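Local coordinates for protein allantoicase (Saccharomyces cerevisiae, PDB 1O59) that hydrolyses allantoate to (S)-ureidoglycolate and urea, a step of allantoin degradation that lets yeast use purines as secondary nitrogen sources, at residues N120-D132 against R173-I187. Numbering follows the deposited sequence.
Sequences NHAPFVSIEALYD and RFTHIKLKMYPDGGI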
loop_
_atom_site.group_PDB
_atom_site.type_symbol
_atom_site.label_atom_id
_atom_site.label_comp_id
_atom_site.label_asym_id
_atom_site.label_seq_id
_atom_site.Cartn_x
_atom_site.Cartn_y
_atom_site.Cartn_z
ATOM N N ASN A 120 -21.768 3.831 16.848
ATOM C CA ASN A 120 -22.377 3.650 15.544
ATOM C C ASN A 120 -21.378 3.000 14.561
ATOM O O ASN A 120 -21.601 2.998 13.349
ATOM C CB ASN A 120 -22.918 4.982 15.008
ATOM C CG ASN A 120 -21.830 6.041 14.833
ATOM O OD1 ASN A 120 -20.827 6.037 15.553
ATOM N ND2 ASN A 120 -22.027 6.956 13.875
ATOM N N HIS A 121 -20.278 2.459 15.100
ATOM C CA HIS A 121 -19.312 1.712 14.319
ATOM C C HIS A 121 -19.976 0.478 13.723
ATOM O O HIS A 121 -20.954 -0.011 14.260
ATOM C CB HIS A 121 -18.159 1.268 15.202
ATOM C CG HIS A 121 -18.584 0.438 16.376
ATOM N ND1 HIS A 121 -18.567 -0.938 16.354
ATOM C CD2 HIS A 121 -19.092 0.790 17.580
ATOM C CE1 HIS A 121 -19.024 -1.396 17.504
ATOM N NE2 HIS A 121 -19.360 -0.368 18.262
ATOM N N ALA A 122 -19.462 0.020 12.575
ATOM C CA ALA A 122 -19.804 -1.304 12.029
ATOM C C ALA A 122 -19.717 -2.380 13.128
ATOM O O ALA A 122 -18.636 -2.537 13.713
ATOM C CB ALA A 122 -18.832 -1.659 10.936
ATOM N N PRO A 123 -20.815 -3.095 13.421
ATOM C CA PRO A 123 -20.785 -4.170 14.414
ATOM C C PRO A 123 -20.053 -5.407 13.949
ATOM O O PRO A 123 -19.429 -6.090 14.759
ATOM C CB PRO A 123 -22.270 -4.514 14.622
ATOM C CG PRO A 123 -23.018 -3.464 13.941
ATOM C CD PRO A 123 -22.170 -2.913 12.863
ATOM N N PHE A 124 -20.182 -5.721 12.667
ATOM C CA PHE A 124 -19.576 -6.897 12.097
ATOM C C PHE A 124 -19.244 -6.583 10.651
ATOM O O PHE A 124 -19.965 -5.862 9.970
ATOM C CB PHE A 124 -20.494 -8.111 12.112
ATOM C CG PHE A 124 -20.872 -8.607 13.484
ATOM C CD1 PHE A 124 -22.031 -8.161 14.097
ATOM C CD2 PHE A 124 -20.106 -9.556 14.132
ATOM C CE1 PHE A 124 -22.417 -8.632 15.357
ATOM C CE2 PHE A 124 -20.462 -10.023 15.381
ATOM C CZ PHE A 124 -21.619 -9.569 16.000
ATOM N N VAL A 125 -18.148 -7.171 10.193
ATOM C CA VAL A 125 -17.661 -7.000 8.851
ATOM C C VAL A 125 -17.353 -8.395 8.305
ATOM O O VAL A 125 -16.951 -9.303 9.051
ATOM C CB VAL A 125 -16.398 -6.097 8.877
ATOM C CG1 VAL A 125 -15.514 -6.336 7.709
ATOM C CG2 VAL A 125 -16.773 -4.582 8.936
ATOM N N SER A 126 -17.599 -8.581 7.013
ATOM C CA SER A 126 -17.003 -9.693 6.277
ATOM C C SER A 126 -16.452 -9.135 4.944
ATOM O O SER A 126 -16.803 -8.019 4.519
ATOM C CB SER A 126 -17.972 -10.890 6.112
ATOM O OG SER A 126 -19.020 -10.665 5.181
ATOM N N ILE A 127 -15.540 -9.904 4.340
ATOM C CA ILE A 127 -14.946 -9.549 3.067
ATOM C C ILE A 127 -15.014 -10.692 2.067
ATOM O O ILE A 127 -14.720 -11.851 2.378
ATOM C CB ILE A 127 -13.499 -9.090 3.255
ATOM C CG1 ILE A 127 -13.406 -8.044 4.381
ATOM C CG2 ILE A 127 -12.962 -8.472 1.947
ATOM C CD1 ILE A 127 -11.969 -7.767 4.857
ATOM N N GLU A 128 -15.427 -10.323 0.854
ATOM C CA GLU A 128 -15.465 -11.212 -0.314
ATOM C C GLU A 128 -14.613 -10.612 -1.409
ATOM O O GLU A 128 -14.257 -9.415 -1.366
ATOM C CB GLU A 128 -16.882 -11.363 -0.812
ATOM C CG GLU A 128 -17.884 -11.706 0.287
ATOM C CD GLU A 128 -19.277 -12.054 -0.230
ATOM O OE1 GLU A 128 -19.598 -11.759 -1.393
ATOM O OE2 GLU A 128 -20.080 -12.612 0.549
ATOM N N ALA A 129 -14.251 -11.454 -2.375
ATOM C CA ALA A 129 -13.442 -11.015 -3.512
ATOM C C ALA A 129 -13.867 -11.703 -4.784
ATOM O O ALA A 129 -14.499 -12.743 -4.764
ATOM C CB ALA A 129 -11.962 -11.259 -3.250
ATOM N N LEU A 130 -13.538 -11.085 -5.905
ATOM C CA LEU A 130 -13.644 -11.769 -7.184
ATOM C C LEU A 130 -12.531 -11.438 -8.187
ATOM O O LEU A 130 -11.784 -10.460 -8.056
ATOM C CB LEU A 130 -15.047 -11.579 -7.799
ATOM C CG LEU A 130 -15.584 -10.303 -8.476
ATOM C CD1 LEU A 130 -14.831 -9.895 -9.775
ATOM C CD2 LEU A 130 -17.068 -10.545 -8.788
ATOM N N TYR A 131 -12.459 -12.293 -9.190
ATOM C CA TYR A 131 -11.514 -12.184 -10.266
ATOM C C TYR A 131 -12.254 -11.855 -11.564
ATOM O O TYR A 131 -13.026 -12.670 -12.073
ATOM C CB TYR A 131 -10.760 -13.499 -10.445
ATOM C CG TYR A 131 -9.713 -13.374 -11.491
ATOM C CD1 TYR A 131 -8.547 -12.692 -11.216
ATOM C CD2 TYR A 131 -9.890 -13.899 -12.766
ATOM C CE1 TYR A 131 -7.570 -12.534 -12.166
ATOM C CE2 TYR A 131 -8.905 -13.753 -13.733
ATOM C CZ TYR A 131 -7.746 -13.058 -13.415
ATOM O OH TYR A 131 -6.726 -12.882 -14.310
ATOM N N ASP A 132 -11.993 -10.660 -12.091
ATOM C CA ASP A 132 -12.589 -10.207 -13.338
ATOM C C ASP A 132 -11.515 -9.836 -14.355
ATOM O O ASP A 132 -10.505 -9.232 -14.026
ATOM C CB ASP A 132 -13.505 -9.036 -13.057
ATOM C CG ASP A 132 -14.048 -8.414 -14.299
ATOM O OD1 ASP A 132 -14.597 -9.143 -15.150
ATOM O OD2 ASP A 132 -13.965 -7.179 -14.497
ATOM N N ARG A 173 -6.266 -15.793 -7.149
ATOM C CA ARG A 173 -6.004 -14.363 -7.202
ATOM C C ARG A 173 -7.284 -13.652 -7.524
ATOM O O ARG A 173 -8.197 -14.247 -8.080
ATOM C CB ARG A 173 -4.894 -13.998 -8.192
ATOM C CG ARG A 173 -5.231 -14.120 -9.667
ATOM C CD ARG A 173 -3.974 -14.128 -10.526
ATOM N NE ARG A 173 -4.168 -14.291 -11.963
ATOM C CZ ARG A 173 -4.470 -15.437 -12.556
ATOM N NH1 ARG A 173 -4.663 -16.552 -11.846
ATOM N NH2 ARG A 173 -4.604 -15.479 -13.880
ATOM N N PHE A 174 -7.341 -12.376 -7.147
ATOM C CA PHE A 174 -8.541 -11.546 -7.273
ATOM C C PHE A 174 -8.202 -10.134 -7.762
ATOM O O PHE A 174 -7.047 -9.715 -7.693
ATOM C CB PHE A 174 -9.251 -11.461 -5.917
ATOM C CG PHE A 174 -9.642 -12.797 -5.356
ATOM C CD1 PHE A 174 -10.737 -13.465 -5.853
ATOM C CD2 PHE A 174 -8.897 -13.408 -4.359
ATOM C CE1 PHE A 174 -11.100 -14.690 -5.360
ATOM C CE2 PHE A 174 -9.279 -14.650 -3.868
ATOM C CZ PHE A 174 -10.379 -15.268 -4.367
ATOM N N THR A 175 -9.236 -9.426 -8.232
ATOM C CA THR A 175 -9.136 -8.077 -8.823
ATOM C C THR A 175 -10.029 -7.032 -8.151
ATOM O O THR A 175 -9.793 -5.839 -8.301
ATOM C CB THR A 175 -9.586 -8.104 -10.294
ATOM O OG1 THR A 175 -10.937 -8.573 -10.351
ATOM C CG2 THR A 175 -8.796 -9.099 -11.167
ATOM N N HIS A 176 -11.083 -7.494 -7.484
ATOM C CA HIS A 176 -12.115 -6.668 -6.867
ATOM C C HIS A 176 -12.428 -7.189 -5.448
ATOM O O HIS A 176 -12.405 -8.383 -5.208
ATOM C CB HIS A 176 -13.413 -6.759 -7.667
ATOM C CG HIS A 176 -13.383 -6.043 -8.979
ATOM N ND1 HIS A 176 -12.707 -6.530 -10.077
ATOM C CD2 HIS A 176 -13.984 -4.897 -9.380
ATOM C CE1 HIS A 176 -12.878 -5.704 -11.092
ATOM N NE2 HIS A 176 -13.651 -4.706 -10.696
ATOM N N ILE A 177 -12.768 -6.270 -4.546
ATOM C CA ILE A 177 -13.086 -6.583 -3.156
ATOM C C ILE A 177 -14.471 -6.069 -2.821
ATOM O O ILE A 177 -14.854 -4.993 -3.265
ATOM C CB ILE A 177 -12.018 -5.913 -2.211
ATOM C CG1 ILE A 177 -10.608 -6.478 -2.515
ATOM C CG2 ILE A 177 -12.409 -6.063 -0.722
ATOM C CD1 ILE A 177 -10.518 -7.959 -2.440
ATOM N N LYS A 178 -15.202 -6.860 -2.040
ATOM C CA LYS A 178 -16.492 -6.464 -1.468
ATOM C C LYS A 178 -16.384 -6.452 0.046
ATOM O O LYS A 178 -16.076 -7.467 0.691
ATOM C CB LYS A 178 -17.632 -7.416 -1.877
ATOM C CG LYS A 178 -19.023 -6.772 -1.791
ATOM C CD LYS A 178 -20.167 -7.745 -1.592
ATOM C CE LYS A 178 -20.284 -8.745 -2.695
ATOM N NZ LYS A 178 -21.476 -9.600 -2.576
ATOM N N LEU A 179 -16.654 -5.289 0.610
ATOM C CA LEU A 179 -16.731 -5.132 2.049
ATOM C C LEU A 179 -18.191 -5.148 2.444
ATOM O O LEU A 179 -18.998 -4.427 1.882
ATOM C CB LEU A 179 -16.069 -3.813 2.442
ATOM C CG LEU A 179 -16.258 -3.295 3.867
ATOM C CD1 LEU A 179 -15.557 -4.163 4.872
ATOM C CD2 LEU A 179 -15.727 -1.856 3.883
ATOM N N LYS A 180 -18.527 -5.999 3.400
ATOM C CA LYS A 180 -19.884 -6.088 3.921
ATOM C C LYS A 180 -19.874 -5.632 5.383
ATOM O O LYS A 180 -19.057 -6.085 6.166
ATOM C CB LYS A 180 -20.393 -7.531 3.851
ATOM C CG LYS A 180 -20.470 -8.180 2.470
ATOM C CD LYS A 180 -21.364 -9.444 2.573
ATOM C CE LYS A 180 -21.724 -10.043 1.201
ATOM N NZ LYS A 180 -22.390 -11.413 1.294
HETATM N N MSE A 181 -20.789 -4.737 5.732
HETATM C CA MSE A 181 -21.018 -4.265 7.105
HETATM C C MSE A 181 -22.441 -4.649 7.536
HETATM O O MSE A 181 -23.429 -4.275 6.873
HETATM C CB MSE A 181 -20.855 -2.733 7.115
HETATM C CG MSE A 181 -21.446 -1.982 8.316
HETATM SE SE MSE A 181 -20.751 -0.136 8.428
HETATM C CE MSE A 181 -21.435 0.505 6.892
ATOM N N TYR A 182 -22.536 -5.375 8.643
ATOM C CA TYR A 182 -23.799 -5.906 9.113
ATOM C C TYR A 182 -24.314 -5.164 10.355
ATOM O O TYR A 182 -23.700 -5.303 11.429
ATOM C CB TYR A 182 -23.647 -7.379 9.501
ATOM C CG TYR A 182 -23.089 -8.314 8.441
ATOM C CD1 TYR A 182 -21.714 -8.395 8.198
ATOM C CD2 TYR A 182 -23.932 -9.182 7.743
ATOM C CE1 TYR A 182 -21.197 -9.288 7.271
ATOM C CE2 TYR A 182 -23.429 -10.077 6.804
ATOM C CZ TYR A 182 -22.066 -10.135 6.576
ATOM O OH TYR A 182 -21.579 -11.024 5.643
ATOM N N PRO A 183 -25.428 -4.423 10.262
ATOM C CA PRO A 183 -26.243 -4.235 9.058
ATOM C C PRO A 183 -26.047 -2.866 8.415
ATOM O O PRO A 183 -26.452 -2.659 7.271
ATOM C CB PRO A 183 -27.657 -4.338 9.598
ATOM C CG PRO A 183 -27.538 -3.722 10.929
ATOM C CD PRO A 183 -26.197 -4.137 11.480
ATOM N N ASP A 184 -25.403 -1.975 9.167
ATOM C CA ASP A 184 -25.199 -0.589 8.822
ATOM C C ASP A 184 -24.310 0.064 9.906
ATOM O O ASP A 184 -24.096 -0.525 10.971
ATOM C CB ASP A 184 -26.543 0.159 8.672
ATOM C CG ASP A 184 -27.446 0.040 9.876
ATOM O OD1 ASP A 184 -27.156 0.642 10.915
ATOM O OD2 ASP A 184 -28.521 -0.586 9.863
ATOM N N GLY A 185 -23.782 1.258 9.616
ATOM C CA GLY A 185 -22.945 1.992 10.571
ATOM C C GLY A 185 -21.829 2.791 9.922
ATOM O O GLY A 185 -21.944 3.251 8.793
ATOM N N GLY A 186 -20.720 2.924 10.630
ATOM C CA GLY A 186 -19.596 3.687 10.117
ATOM C C GLY A 186 -18.292 2.921 10.166
ATOM O O GLY A 186 -18.037 2.114 11.088
ATOM N N ILE A 187 -17.479 3.177 9.151
ATOM C CA ILE A 187 -16.110 2.723 9.107
ATOM C C ILE A 187 -15.246 3.859 8.533
ATOM O O ILE A 187 -15.536 4.392 7.462
ATOM C CB ILE A 187 -15.972 1.458 8.225
ATOM C CG1 ILE A 187 -16.756 0.263 8.825
ATOM C CG2 ILE A 187 -14.484 1.081 8.051
ATOM C CD1 ILE A 187 -16.886 -0.922 7.858
#
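Two neighbouring antiparallel strands, 124-130 and 176-182, form this contact inside the five-stranded sheet of the first allantoicase repeat, in a beta-sandwich consistent with the jelly-roll fold of galactose-binding-domain-like proteins. Strand 147-154 flanks the first and strand 94-99 the second. Ser-126 with Lys-180 and Glu-128 with Lys-178 are hydrogen-bonded pairs, each exchanging two backbone N-H...O bonds.

One face of the sheet is apolar: Val-125 CG1 lies 3.6 Å from Leu-179 CD1, and Ile-127 meets Ile-177 CG2 to CG2. Phe-190 of strand 186-196 touches Ile-127, Ile-177 and Leu-179, and these side chains are buried.

The other face is mixed, with charged groups in its middle. Glu-128 extends beyond CG and splits its carboxylate between two salt bridges, OE2 taking Lys-180 NZ at 2.7 Å and OE1 taking Lys-178 NZ at 3.1 Å. Both ammonium groups sit well out of the carboxylate plane. Lys-178 NZ makes a further salt bridge to Glu-141, which probably helps balance the charge. Further along, Tyr-182 turns its CG anti to its carbonyl carbon (chi1 -55°), laying the ring along strand 124-130 with one edge against Phe-124 O; its hydroxyl donates to Ser-126 OG at 2.6 Å.

Beyond Tyr-182 the chain passes through a cis peptide before Pro-183 and comes back to Gly-186, whose O accepts from Ala-122 N. Ala-122 CB rests against both the selenium of Met-181 and Ile-187 CG1, 3.5 Å from each.

The opposite end holds a classic beta bulge, where Thr-175 N and His-176 N both donate to Leu-130 O. Beside it the methyl of Ala-129 makes a CH-pi contact over one face of Phe-174, and Thr-175 OG1 accepts from Asp-132 N at 2.9 Å.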